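Local coordinates for protein N-isopropylammelide isopropylaminohydrolase (Burkholderia multivorans ATCC 17616, PDB 6NBO) that is a zinc-binding enzyme of the amidohydrolase family, built around a TIM barrel with a small beta-rich domain beside it, at residues 11-19 with 47-57. Residues are numbered along the deposited sequence; the frame is centred on the assembly and turned at random.
Sequences ALLIRNVRT and CAIEEGAGAIA
Val17 and Ala57 meet through methyl groups, Val17 CG2 lying 3.9 Å from Ala57 CB, and both also pack on Leu369 of strand 367-370. Val17 CG1 touches Gly52 CA at 3.8 Å. Farther along, Leu12 CD1 rests on Ala48 CB on one sheet face, while Leu13 and Ile49 run side by side on the other. The backbones illustrate how a ladder can break: strands 11-15 and 48-51 pair in parallel, the register shifts by two across the type I' turn from Gly52 to Ala55, and a single bridge joins Arg18 to Ile56. Asn16 and Val17 form a G1 beta bulge opposite Leu25. The first ladder edges the small beta-rich domain; the bridge lies on strand 56-66, which continues into the amidohydrolase barrel. Asn16 O receives Gly54 N at 2.7 Å within this break. Arg18, bent at its third torsion (-58°), turns its guanidinium side-on to Gly54 O, which takes NE at 2.9 Å and NH2 at 3.0 Å almost in the guanidinium plane; Ile56 CG1 lies 3.6 Å from Arg18 NH2, which also bonds Ala372 O, and NH1 bonds Met373 O. At the polar rim Arg15 NH1 forms a long salt bridge, 3.5 Å, with Glu51 OE2, the guanidinium and carboxylate planes 40° apart, and a water joins Glu51 OE1 to Ala53 N.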
# COMPACT_ATOMS: atom_id res chain seq x y z
N ALA A 11 7.65 -25.69 13.09
CA ALA A 11 6.52 -25.17 13.86
C ALA A 11 7.00 -24.12 14.84
O ALA A 11 8.09 -24.25 15.42
CB ALA A 11 5.80 -26.28 14.62
N LEU A 12 6.18 -23.09 15.04
CA LEU A 12 6.46 -22.00 15.97
C LEU A 12 5.21 -21.73 16.80
O LEU A 12 4.14 -21.45 16.24
CB LEU A 12 6.88 -20.73 15.23
CG LEU A 12 7.13 -19.50 16.11
CD1 LEU A 12 8.29 -19.72 17.05
CD2 LEU A 12 7.37 -18.28 15.21
N LEU A 13 5.34 -21.82 18.11
CA LEU A 13 4.25 -21.52 19.03
C LEU A 13 4.58 -20.19 19.71
O LEU A 13 5.53 -20.11 20.49
CB LEU A 13 4.07 -22.64 20.07
CG LEU A 13 2.98 -22.39 21.12
CD1 LEU A 13 1.63 -22.17 20.44
CD2 LEU A 13 2.91 -23.55 22.09
N ILE A 14 3.79 -19.17 19.39
CA ILE A 14 3.89 -17.87 20.04
C ILE A 14 2.88 -17.86 21.19
O ILE A 14 1.67 -17.84 20.95
CB ILE A 14 3.61 -16.73 19.06
CG1 ILE A 14 4.54 -16.83 17.84
CG2 ILE A 14 3.72 -15.38 19.78
CD1 ILE A 14 4.19 -15.81 16.72
N ARG A 15 3.38 -17.89 22.42
CA ARG A 15 2.51 -17.97 23.58
C ARG A 15 2.17 -16.59 24.11
O ARG A 15 2.99 -15.67 24.08
CB ARG A 15 3.17 -18.78 24.69
CG ARG A 15 3.08 -20.28 24.49
CD ARG A 15 3.71 -20.98 25.66
NE ARG A 15 3.64 -22.43 25.52
CZ ARG A 15 4.56 -23.26 25.99
NH1 ARG A 15 5.63 -22.78 26.62
NH2 ARG A 15 4.42 -24.57 25.82
N ASN A 16 0.95 -16.46 24.64
CA ASN A 16 0.58 -15.38 25.56
C ASN A 16 0.64 -14.01 24.87
O ASN A 16 1.38 -13.11 25.27
CB ASN A 16 1.49 -15.42 26.80
CG ASN A 16 1.11 -14.39 27.84
OD1 ASN A 16 -0.03 -13.94 27.89
ND2 ASN A 16 2.08 -14.02 28.67
N VAL A 17 -0.16 -13.87 23.82
CA VAL A 17 -0.32 -12.60 23.11
C VAL A 17 -1.80 -12.23 23.09
O VAL A 17 -2.67 -13.04 23.37
CB VAL A 17 0.24 -12.63 21.69
CG1 VAL A 17 1.76 -12.82 21.72
CG2 VAL A 17 -0.45 -13.73 20.87
N ARG A 18 -2.07 -10.98 22.74
CA ARG A 18 -3.42 -10.44 22.69
C ARG A 18 -3.66 -9.87 21.30
O ARG A 18 -2.81 -9.14 20.77
CB ARG A 18 -3.62 -9.36 23.75
CG ARG A 18 -3.65 -9.88 25.20
CD ARG A 18 -3.59 -8.70 26.18
NE ARG A 18 -2.40 -7.90 25.96
CZ ARG A 18 -2.40 -6.59 25.73
NH1 ARG A 18 -3.55 -5.92 25.71
NH2 ARG A 18 -1.26 -5.94 25.53
N THR A 19 -4.79 -10.20 20.71
CA THR A 19 -5.12 -9.60 19.42
C THR A 19 -5.86 -8.27 19.58
O THR A 19 -6.14 -7.61 18.57
CB THR A 19 -5.94 -10.57 18.58
OG1 THR A 19 -7.15 -10.88 19.27
CG2 THR A 19 -5.14 -11.85 18.32
N CYS A 47 8.61 -28.27 18.63
CA CYS A 47 8.21 -26.96 18.15
C CYS A 47 9.00 -25.87 18.87
O CYS A 47 9.22 -25.95 20.08
CB CYS A 47 6.71 -26.81 18.40
SG CYS A 47 5.91 -25.26 18.09
N ALA A 48 9.42 -24.84 18.13
CA ALA A 48 10.04 -23.68 18.76
C ALA A 48 8.99 -22.89 19.55
O ALA A 48 7.82 -22.84 19.18
CB ALA A 48 10.68 -22.78 17.71
N ILE A 49 9.43 -22.29 20.65
CA ILE A 49 8.57 -21.53 21.54
C ILE A 49 9.02 -20.08 21.53
O ILE A 49 10.21 -19.80 21.71
CB ILE A 49 8.60 -22.08 22.98
CG1 ILE A 49 8.29 -23.58 23.01
CG2 ILE A 49 7.62 -21.31 23.86
CD1 ILE A 49 6.91 -23.89 22.51
N GLU A 50 8.08 -19.16 21.36
CA GLU A 50 8.33 -17.74 21.50
C GLU A 50 7.40 -17.20 22.58
O GLU A 50 6.18 -17.32 22.46
CB GLU A 50 8.12 -17.03 20.16
CG GLU A 50 8.53 -15.60 20.12
CD GLU A 50 10.03 -15.40 20.18
OE1 GLU A 50 10.80 -16.31 19.80
OE2 GLU A 50 10.44 -14.31 20.60
N GLU A 51 7.97 -16.64 23.65
CA GLU A 51 7.15 -16.11 24.74
C GLU A 51 6.72 -14.68 24.38
O GLU A 51 7.54 -13.77 24.35
CB GLU A 51 7.91 -16.14 26.06
CG GLU A 51 8.15 -17.56 26.61
CD GLU A 51 6.86 -18.32 26.94
OE1 GLU A 51 5.78 -17.69 27.01
OE2 GLU A 51 6.92 -19.56 27.14
N GLY A 52 5.42 -14.50 24.12
CA GLY A 52 4.90 -13.19 23.74
C GLY A 52 4.78 -12.20 24.88
O GLY A 52 4.66 -11.00 24.63
N ALA A 53 4.76 -12.69 26.12
CA ALA A 53 4.79 -11.83 27.32
C ALA A 53 3.66 -10.80 27.31
O ALA A 53 3.83 -9.66 27.75
CB ALA A 53 6.15 -11.15 27.48
N GLY A 54 2.49 -11.21 26.82
CA GLY A 54 1.32 -10.36 26.87
C GLY A 54 1.28 -9.26 25.84
O GLY A 54 0.43 -8.37 25.93
N ALA A 55 2.18 -9.28 24.86
CA ALA A 55 2.19 -8.27 23.82
C ALA A 55 0.95 -8.38 22.94
O ALA A 55 0.34 -9.44 22.81
CB ALA A 55 3.44 -8.42 22.94
N ILE A 56 0.60 -7.26 22.31
CA ILE A 56 -0.40 -7.29 21.25
C ILE A 56 0.20 -7.93 20.01
O ILE A 56 1.31 -7.59 19.59
CB ILE A 56 -0.93 -5.88 20.96
CG1 ILE A 56 -1.98 -5.49 22.00
CG2 ILE A 56 -1.50 -5.81 19.51
CD1 ILE A 56 -2.52 -4.08 21.84
N ALA A 57 -0.53 -8.88 19.42
CA ALA A 57 -0.17 -9.47 18.14
C ALA A 57 -1.00 -8.81 17.05
O ALA A 57 -2.23 -8.78 17.12
CB ALA A 57 -0.38 -10.98 18.14
O HOH W 1 5.03 -15.16 27.63
O HOH W 2 -4.62 -7.92 16.28